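Local coordinates for protein putative branched-chain-amino-acid aminotransferase (Thermotoga maritima MSB8, PDB 3CSW) that probably transfers the amino group of leucine, isoleucine and valine to 2-oxoglutarate, using pyridoxal 5'-phosphate as cofactor, at residues V182-E187 with W227-A232; V127-V132 with R248-H253. All blocks are in the same frame, centred on the assembly; numbering follows the deposited sequence. Where two conformers were deposited one is given.

How the contacts relate
Contact 1 sets the short helix around 227-230 against strand 181-186 of one mixed sheet, and contact 2 joins strands 125-129 and 249-250 of the other. Their centres lie 13 Å apart, and the helix is what connects them: Leu229 CB is 3.5 Å from Leu250 CD2, and Phe230 CE1 is 3.6 Å from the same methyl, so one helix packs against both sheets. Neither contact builds the cofactor pocket; the side chains of Val182 and Val127 stay about 8 and 12 Å from bound pyridoxal phosphate. Both reach the second subunit, where Glu231 and Lys186 of one chain meet the Leu250-His253 turn of the other.

Contact 1: residues V182-E187 with W227-A232; sequences VFLVKE and WELFEA
Lys186, at the end of strand 181-186, ties the strand to the chain at Glu231, near the end of the short helix around 227-230. From CB the chain leaves with CG anti to the backbone N (chi1 -174°) and bends once, at chi2 (56°), before running out extended. The bend lays CD beside Ala232, 4.3 Å from Ala232 CA, and CE passes 3.4 Å from Glu231 O. At the tip NZ donates a hydrogen bond of 2.8 Å to Glu231 O, arriving nearly along the C=O axis. The ammonium thus grips a backbone carbonyl near that end; its links to Asp233 and to Glu252 of the second subunit are long, weak ion pairs, while the carboxylate of Glu231 turns to the backbone N of that same Glu252.

Two residues back, Leu184 has CG in the crowded position between backbone N and carbonyl carbon (chi1 65°). Its CD1 reaches the helix backbone, 3.6 Å from Glu228 O, and also touches Ala232 CB at 3.9 Å, so one methyl fills the angle between the helix and the chain leaving it. Its other methyl, CD2, lies against Leu229 CD2. That Leu229 methyl also meets Val182 CG1 tip to tip at 4.0 Å, giving a small apolar core with the ammonium grip at one end. Glu228 directs its carboxylate elsewhere, to a salt bridge with Arg222 and to Trp225 N.

The chain continues from Ala232 into strand 234-239, which pairs antiparallel with 181-186. The arrangement is helix-on-sheet packing: a short helix packs on one face of strand 181-186, central in its mixed sheet, and leads into the neighbouring strand, here within the class-IV aminotransferase fold.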
ATOM      1  N   VAL A 182      18.509  -0.172 -13.492  1.00 28.37           N
ATOM      2  CA  VAL A 182      18.780   1.275 -13.486  1.00 27.84           C
ATOM      3  C   VAL A 182      19.880   1.658 -12.497  1.00 28.23           C
ATOM      4  O   VAL A 182      19.902   1.215 -11.356  1.00 26.59           O
ATOM      5  CB  VAL A 182      17.476   2.055 -13.122  1.00 29.16           C
ATOM      6  CG1 VAL A 182      17.717   3.610 -12.933  1.00 24.30           C
ATOM      7  CG2 VAL A 182      16.408   1.765 -14.187  1.00 25.59           C
ATOM      8  N   PHE A 183      20.787   2.500 -12.974  1.00 30.08           N
ATOM      9  CA  PHE A 183      21.800   3.109 -12.162  1.00 29.06           C
ATOM     10  C   PHE A 183      21.750   4.629 -12.363  1.00 29.21           C
ATOM     11  O   PHE A 183      21.375   5.117 -13.441  1.00 29.38           O
ATOM     12  CB  PHE A 183      23.198   2.619 -12.589  1.00 27.14           C
ATOM     13  CG  PHE A 183      23.508   1.194 -12.218  1.00 26.86           C
ATOM     14  CD1 PHE A 183      22.980   0.141 -12.945  1.00 27.22           C
ATOM     15  CD2 PHE A 183      24.372   0.908 -11.164  1.00 26.41           C
ATOM     16  CE1 PHE A 183      23.290  -1.173 -12.630  1.00 27.19           C
ATOM     17  CE2 PHE A 183      24.679  -0.396 -10.835  1.00 24.79           C
ATOM     18  CZ  PHE A 183      24.142  -1.445 -11.579  1.00 28.94           C
ATOM     19  N   LEU A 184      22.115   5.365 -11.313  1.00 29.24           N
ATOM     20  CA  LEU A 184      22.290   6.811 -11.408  0.70 29.12           C
ATOM     21  C   LEU A 184      23.619   7.203 -10.781  1.00 29.01           C
ATOM     22  O   LEU A 184      24.208   6.456  -9.992  1.00 27.81           O
ATOM     23  CB  LEU A 184      21.116   7.598 -10.796  0.70 29.18           C
ATOM     24  CG  LEU A 184      20.827   7.512  -9.301  0.70 29.12           C
ATOM     25  CD1 LEU A 184      20.083   8.736  -8.869  0.70 25.89           C
ATOM     26  CD2 LEU A 184      20.033   6.251  -8.951  0.70 22.67           C
ATOM     27  N   VAL A 185      24.126   8.355 -11.180  1.00 29.92           N
ATOM     28  CA  VAL A 185      25.383   8.861 -10.614  1.00 28.81           C
ATOM     29  C   VAL A 185      25.073  10.225 -10.049  1.00 28.70           C
ATOM     30  O   VAL A 185      24.431  11.030 -10.720  1.00 28.98           O
ATOM     31  CB  VAL A 185      26.531   8.984 -11.644  1.00 28.64           C
ATOM     32  CG1 VAL A 185      27.766   9.619 -10.992  1.00 26.90           C
ATOM     33  CG2 VAL A 185      26.884   7.615 -12.271  1.00 28.04           C
ATOM     34  N   LYS A 186      25.514  10.468  -8.818  1.00 31.24           N
ATOM     35  CA  LYS A 186      25.308  11.747  -8.139  1.00 31.86           C
ATOM     36  C   LYS A 186      26.511  12.058  -7.276  1.00 34.22           C
ATOM     37  O   LYS A 186      26.839  11.280  -6.384  1.00 35.06           O
ATOM     38  CB  LYS A 186      24.040  11.684  -7.282  1.00 33.05           C
ATOM     39  CG  LYS A 186      23.623  12.991  -6.619  1.00 31.11           C
ATOM     40  CD  LYS A 186      23.433  14.107  -7.616  1.00 34.56           C
ATOM     41  CE  LYS A 186      22.739  15.275  -6.972  1.00 39.31           C
ATOM     42  NZ  LYS A 186      22.584  16.380  -7.931  1.00 44.79           N
ATOM     43  N   GLU A 187      27.158  13.196  -7.570  1.00 37.30           N
ATOM     44  CA  GLU A 187      28.339  13.667  -6.845  0.50 38.26           C
ATOM     45  C   GLU A 187      29.416  12.584  -6.805  1.00 38.00           C
ATOM     46  O   GLU A 187      30.038  12.333  -5.765  1.00 38.63           O
ATOM     47  CB  GLU A 187      27.965  14.147  -5.427  0.50 38.62           C
ATOM     48  CG  GLU A 187      26.977  15.328  -5.398  0.50 40.42           C
ATOM     49  CD  GLU A 187      26.509  15.691  -3.989  0.50 40.33           C
ATOM     50  OE1 GLU A 187      27.358  15.725  -3.063  0.50 43.51           O
ATOM     51  OE2 GLU A 187      25.294  15.955  -3.813  0.50 38.95           O
ATOM     52  N   TRP A 227      12.212  10.926  -7.848  1.00 27.65           N
ATOM     53  CA  TRP A 227      12.720  12.299  -8.045  1.00 29.12           C
ATOM     54  C   TRP A 227      14.267  12.452  -8.052  1.00 30.20           C
ATOM     55  O   TRP A 227      14.795  13.413  -8.600  1.00 27.75           O
ATOM     56  CB  TRP A 227      12.073  13.247  -7.042  1.00 28.50           C
ATOM     57  CG  TRP A 227      12.345  12.958  -5.595  1.00 26.28           C
ATOM     58  CD1 TRP A 227      13.387  13.436  -4.837  1.00 29.76           C
ATOM     59  CD2 TRP A 227      11.539  12.170  -4.712  1.00 23.33           C
ATOM     60  NE1 TRP A 227      13.291  12.960  -3.548  1.00 31.50           N
ATOM     61  CE2 TRP A 227      12.165  12.189  -3.441  1.00 29.54           C
ATOM     62  CE3 TRP A 227      10.348  11.451  -4.866  1.00 27.55           C
ATOM     63  CZ2 TRP A 227      11.624  11.526  -2.329  1.00 33.70           C
ATOM     64  CZ3 TRP A 227       9.818  10.774  -3.761  1.00 30.71           C
ATOM     65  CH2 TRP A 227      10.453  10.821  -2.510  1.00 25.72           C
ATOM     66  N   GLU A 228      14.983  11.483  -7.476  1.00 30.33           N
ATOM     67  CA  GLU A 228      16.441  11.452  -7.531  1.00 29.87           C
ATOM     68  C   GLU A 228      16.955  11.251  -8.959  1.00 28.13           C
ATOM     69  O   GLU A 228      18.034  11.696  -9.277  1.00 28.71           O
ATOM     70  CB  GLU A 228      17.037  10.361  -6.629  1.00 29.47           C
ATOM     71  CG  GLU A 228      16.670  10.455  -5.158  1.00 31.97           C
ATOM     72  CD  GLU A 228      17.469   9.471  -4.305  1.00 30.78           C
ATOM     73  OE1 GLU A 228      18.702   9.579  -4.286  1.00 37.36           O
ATOM     74  OE2 GLU A 228      16.870   8.614  -3.636  1.00 29.16           O
ATOM     75  N   LEU A 229      16.209  10.555  -9.801  1.00 27.90           N
ATOM     76  CA  LEU A 229      16.591  10.403 -11.207  1.00 28.47           C
ATOM     77  C   LEU A 229      16.585  11.788 -11.886  1.00 28.99           C
ATOM     78  O   LEU A 229      17.420  12.085 -12.740  1.00 27.72           O
ATOM     79  CB  LEU A 229      15.634   9.461 -11.940  1.00 28.37           C
ATOM     80  CG  LEU A 229      15.554   7.987 -11.518  1.00 33.07           C
ATOM     81  CD1 LEU A 229      14.512   7.229 -12.377  1.00 24.14           C
ATOM     82  CD2 LEU A 229      16.916   7.286 -11.572  1.00 25.52           C
ATOM     83  N   PHE A 230      15.647  12.635 -11.489  1.00 30.79           N
ATOM     84  CA  PHE A 230      15.512  13.963 -12.096  1.00 31.95           C
ATOM     85  C   PHE A 230      16.541  14.954 -11.563  1.00 31.71           C
ATOM     86  O   PHE A 230      16.709  16.030 -12.126  1.00 34.07           O
ATOM     87  CB  PHE A 230      14.082  14.487 -11.962  1.00 30.58           C
ATOM     88  CG  PHE A 230      13.085  13.720 -12.800  1.00 31.74           C
ATOM     89  CD1 PHE A 230      12.525  12.539 -12.337  1.00 30.18           C
ATOM     90  CD2 PHE A 230      12.700  14.183 -14.054  1.00 34.46           C
ATOM     91  CE1 PHE A 230      11.608  11.805 -13.118  1.00 28.34           C
ATOM     92  CE2 PHE A 230      11.772  13.456 -14.837  1.00 30.40           C
ATOM     93  CZ  PHE A 230      11.230  12.274 -14.366  1.00 29.94           C
ATOM     94  N   GLU A 231      17.262  14.577 -10.510  1.00 30.63           N
ATOM     95  CA  GLU A 231      18.333  15.410  -9.985  1.00 28.73           C
ATOM     96  C   GLU A 231      19.703  14.799 -10.161  1.00 28.56           C
ATOM     97  O   GLU A 231      20.685  15.361  -9.685  1.00 29.00           O
ATOM     98  CB  GLU A 231      18.088  15.707  -8.522  1.00 29.72           C
ATOM     99  CG  GLU A 231      16.752  16.405  -8.308  1.00 34.97           C
ATOM    100  CD  GLU A 231      16.704  17.179  -7.015  1.00 39.47           C
ATOM    101  OE1 GLU A 231      16.599  16.543  -5.939  1.00 41.18           O
ATOM    102  OE2 GLU A 231      16.758  18.424  -7.085  1.00 33.63           O
ATOM    103  N   ALA A 232      19.773  13.662 -10.855  1.00 28.40           N
ATOM    104  CA  ALA A 232      21.014  12.928 -11.029  1.00 28.21           C
ATOM    105  C   ALA A 232      21.947  13.639 -12.001  1.00 28.11           C
ATOM    106  O   ALA A 232      21.484  14.318 -12.925  1.00 28.80           O
ATOM    107  CB  ALA A 232      20.696  11.503 -11.544  1.00 28.10           C
TER

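Contact 2: residues V127-V132 with R248-H253; sequences VKISNV and RRLNEH
Three hydrogen bonds join strand 125-129 to the parallel strand 249-250 and the Asn251 that follows it, and the third replaces a backbone acceptor with a side chain. Val127 N donates to Arg249 O at 3.0 Å, nearly along the C=O axis. Val127 O in turn accepts from Asn251 N at 2.9 Å, in the carbonyl plane, so Val127 is bonded through both its N-H and its C=O, as a parallel bridge with Leu250 requires.

Beyond this, segment 248-253 turns away at Leu250-His253, a type II' turn closed by mutual backbone bonds between Leu250 and His253. Asn251, with a positive phi (54°), extends the pairing through its amide: OD1 takes the N-H of Ile129 on an in-plane lone pair at 2.9 Å (158° at the hydrogen). The side chain thereby stands in for the next strand carbonyl. ND2 gives a weak bond to a water that donates to Ile129 O at 2.9 Å, so Asn251 serves both backbone polar atoms of Ile129. Lys128 sends its ammonium away to a salt bridge with Asp161. Further on, Ser130 OG, also bonded to Glu158, accepts from Val132 N at 3.0 Å in an ST turn.

On the face carrying Val127 and Leu250, Leu250 CD1 sits 3.7 Å from Val127 CG2 and 3.8 Å from Ile129 CD1, the side chains crossing obliquely.

Helix 226-230 covers this apolar patch, Leu250 resting on Leu229 and Phe230 and Ile129 on Val226. Strand 164-168 runs parallel along the other edge of 125-129, through Ile166, while Trp227 of the second subunit packs on Ile129.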
ATOM      1  N   VAL A 127      14.454   7.243 -22.176  1.00 29.69           N
ATOM      2  CA  VAL A 127      13.616   6.360 -21.365  1.00 28.41           C
ATOM      3  C   VAL A 127      12.478   7.215 -20.790  1.00 29.36           C
ATOM      4  O   VAL A 127      12.581   8.456 -20.697  1.00 30.15           O
ATOM      5  CB  VAL A 127      14.388   5.635 -20.212  1.00 28.81           C
ATOM      6  CG1 VAL A 127      15.522   4.826 -20.758  1.00 26.10           C
ATOM      7  CG2 VAL A 127      14.926   6.621 -19.189  1.00 23.51           C
ATOM      8  N   LYS A 128      11.389   6.563 -20.412  1.00 30.08           N
ATOM      9  CA  LYS A 128      10.267   7.256 -19.797  1.00 29.92           C
ATOM     10  C   LYS A 128       9.765   6.492 -18.591  1.00 28.86           C
ATOM     11  O   LYS A 128       9.879   5.266 -18.546  1.00 31.40           O
ATOM     12  CB  LYS A 128       9.132   7.431 -20.815  1.00 30.72           C
ATOM     13  CG  LYS A 128       9.483   8.359 -21.911  1.00 34.18           C
ATOM     14  CD  LYS A 128       8.413   8.458 -22.957  1.00 40.31           C
ATOM     15  CE  LYS A 128       8.897   9.315 -24.106  1.00 43.38           C
ATOM     16  NZ  LYS A 128       7.757   9.690 -24.970  1.00 49.98           N
ATOM     17  N   ILE A 129       9.196   7.209 -17.616  1.00 29.96           N
ATOM     18  CA  ILE A 129       8.507   6.572 -16.467  1.00 28.70           C
ATOM     19  C   ILE A 129       7.293   5.778 -17.002  1.00 28.12           C
ATOM     20  O   ILE A 129       6.473   6.303 -17.749  1.00 30.14           O
ATOM     21  CB  ILE A 129       8.049   7.616 -15.369  1.00 30.27           C
ATOM     22  CG1 ILE A 129       9.238   8.431 -14.829  1.00 29.72           C
ATOM     23  CG2 ILE A 129       7.368   6.932 -14.179  1.00 27.74           C
ATOM     24  CD1 ILE A 129      10.392   7.589 -14.258  1.00 30.96           C
ATOM     25  N   SER A 130       7.201   4.506 -16.636  1.00 27.56           N
ATOM     26  CA  SER A 130       6.074   3.643 -17.007  1.00 28.72           C
ATOM     27  C   SER A 130       4.792   4.003 -16.220  1.00 31.44           C
ATOM     28  O   SER A 130       4.867   4.497 -15.079  1.00 30.00           O
ATOM     29  CB  SER A 130       6.457   2.199 -16.676  1.00 27.79           C
ATOM     30  OG  SER A 130       5.454   1.273 -16.992  1.00 27.38           O
ATOM     31  N   ASN A 131       3.637   3.700 -16.817  1.00 32.69           N
ATOM     32  CA  ASN A 131       2.325   3.765 -16.141  1.00 33.78           C
ATOM     33  C   ASN A 131       1.987   2.500 -15.391  1.00 31.47           C
ATOM     34  O   ASN A 131       0.904   2.414 -14.841  1.00 34.00           O
ATOM     35  CB  ASN A 131       1.167   3.946 -17.124  1.00 38.16           C
ATOM     36  CG  ASN A 131       1.223   5.231 -17.867  1.00 50.09           C
ATOM     37  OD1 ASN A 131       1.631   6.277 -17.331  1.00 53.07           O
ATOM     38  ND2 ASN A 131       0.796   5.179 -19.131  1.00 60.22           N
ATOM     39  N   VAL A 132       2.890   1.523 -15.423  1.00 28.86           N
ATOM     40  CA  VAL A 132       2.744   0.272 -14.747  1.00 28.65           C
ATOM     41  C   VAL A 132       3.726   0.241 -13.564  1.00 27.33           C
ATOM     42  O   VAL A 132       4.932   0.465 -13.751  1.00 24.54           O
ATOM     43  CB  VAL A 132       3.044  -0.882 -15.723  1.00 29.19           C
ATOM     44  CG1 VAL A 132       2.895  -2.208 -15.027  1.00 29.17           C
ATOM     45  CG2 VAL A 132       2.122  -0.795 -16.951  1.00 30.23           C
ATOM     46  N   ARG A 248      20.473   9.512 -22.119  1.00 31.54           N
ATOM     47  CA  ARG A 248      20.619  10.959 -22.332  1.00 32.09           C
ATOM     48  C   ARG A 248      19.400  11.805 -21.916  1.00 30.87           C
ATOM     49  O   ARG A 248      19.542  13.005 -21.648  1.00 30.52           O
ATOM     50  CB  ARG A 248      21.021  11.263 -23.765  1.00 33.16           C
ATOM     51  CG  ARG A 248      19.971  11.166 -24.761  1.00 37.78           C
ATOM     52  CD  ARG A 248      20.442  11.783 -26.113  1.00 47.71           C
ATOM     53  NE  ARG A 248      19.632  11.148 -27.138  1.00 52.33           N
ATOM     54  CZ  ARG A 248      18.343  11.419 -27.363  1.00 58.41           C
ATOM     55  NH1 ARG A 248      17.709  12.379 -26.680  1.00 62.02           N
ATOM     56  NH2 ARG A 248      17.677  10.729 -28.290  1.00 63.18           N
ATOM     57  N   ARG A 249      18.225  11.166 -21.832  1.00 30.53           N
ATOM     58  CA  ARG A 249      16.985  11.856 -21.496  1.00 30.51           C
ATOM     59  C   ARG A 249      15.963  10.926 -20.786  1.00 30.14           C
ATOM     60  O   ARG A 249      15.738   9.805 -21.226  1.00 28.01           O
ATOM     61  CB  ARG A 249      16.409  12.391 -22.796  1.00 30.10           C
ATOM     62  CG  ARG A 249      15.316  13.394 -22.687  1.00 31.67           C
ATOM     63  CD  ARG A 249      15.185  14.064 -24.050  1.00 40.10           C
ATOM     64  NE  ARG A 249      14.351  15.258 -24.035  1.00 46.41           N
ATOM     65  CZ  ARG A 249      13.075  15.297 -24.424  1.00 57.63           C
ATOM     66  NH1 ARG A 249      12.459  14.194 -24.860  1.00 59.99           N
ATOM     67  NH2 ARG A 249      12.402  16.452 -24.376  1.00 53.76           N
ATOM     68  N   LEU A 250      15.413  11.394 -19.663  1.00 27.46           N
ATOM     69  CA  LEU A 250      14.331  10.740 -18.947  1.00 28.46           C
ATOM     70  C   LEU A 250      13.110  11.636 -19.078  1.00 27.44           C
ATOM     71  O   LEU A 250      13.129  12.774 -18.645  1.00 28.49           O
ATOM     72  CB  LEU A 250      14.692  10.544 -17.460  1.00 29.44           C
ATOM     73  CG  LEU A 250      13.607  10.104 -16.474  1.00 28.88           C
ATOM     74  CD1 LEU A 250      13.010   8.732 -16.838  1.00 27.51           C
ATOM     75  CD2 LEU A 250      14.155  10.159 -15.011  1.00 27.83           C
ATOM     76  N   ASN A 251      12.040  11.118 -19.664  1.00 29.00           N
ATOM     77  CA  ASN A 251      10.862  11.926 -19.939  1.00 30.11           C
ATOM     78  C   ASN A 251      11.333  13.166 -20.740  1.00 30.34           C
ATOM     79  O   ASN A 251      11.872  13.006 -21.837  1.00 29.09           O
ATOM     80  CB  ASN A 251      10.085  12.266 -18.643  1.00 30.57           C
ATOM     81  CG  ASN A 251       9.283  11.085 -18.083  1.00 28.95           C
ATOM     82  OD1 ASN A 251       9.498   9.935 -18.431  1.00 35.12           O
ATOM     83  ND2 ASN A 251       8.343  11.386 -17.206  1.00 34.25           N
ATOM     84  N   GLU A 252      11.171  14.380 -20.214  1.00 31.67           N
ATOM     85  CA  GLU A 252      11.657  15.584 -20.921  1.00 32.79           C
ATOM     86  C   GLU A 252      12.950  16.133 -20.311  1.00 31.60           C
ATOM     87  O   GLU A 252      13.393  17.215 -20.673  1.00 32.89           O
ATOM     88  CB  GLU A 252      10.603  16.681 -20.882  1.00 34.26           C
ATOM     89  CG  GLU A 252       9.298  16.363 -21.574  1.00 39.53           C
ATOM     90  CD  GLU A 252       8.188  17.322 -21.140  1.00 47.38           C
ATOM     91  OE1 GLU A 252       7.764  17.289 -19.951  1.00 51.70           O
ATOM     92  OE2 GLU A 252       7.745  18.115 -21.999  1.00 52.82           O
ATOM     93  N   HIS A 253      13.550  15.378 -19.399  1.00 31.59           N
ATOM     94  CA  HIS A 253      14.740  15.794 -18.688  1.00 31.36           C
ATOM     95  C   HIS A 253      16.002  15.239 -19.335  1.00 30.71           C
ATOM     96  O   HIS A 253      16.283  14.055 -19.231  1.00 29.71           O
ATOM     97  CB  HIS A 253      14.646  15.317 -17.225  1.00 33.85           C
ATOM     98  CG  HIS A 253      15.766  15.802 -16.354  1.00 34.12           C
ATOM     99  ND1 HIS A 253      15.700  16.981 -15.643  1.00 39.35           N
ATOM    100  CD2 HIS A 253      16.982  15.270 -16.087  1.00 33.96           C
ATOM    101  CE1 HIS A 253      16.831  17.152 -14.977  1.00 37.27           C
ATOM    102  NE2 HIS A 253      17.623  16.127 -15.229  1.00 33.99           N
TER
HETATM  103  O   HOH W   1       6.116   9.114 -18.077  1.00 32.31           O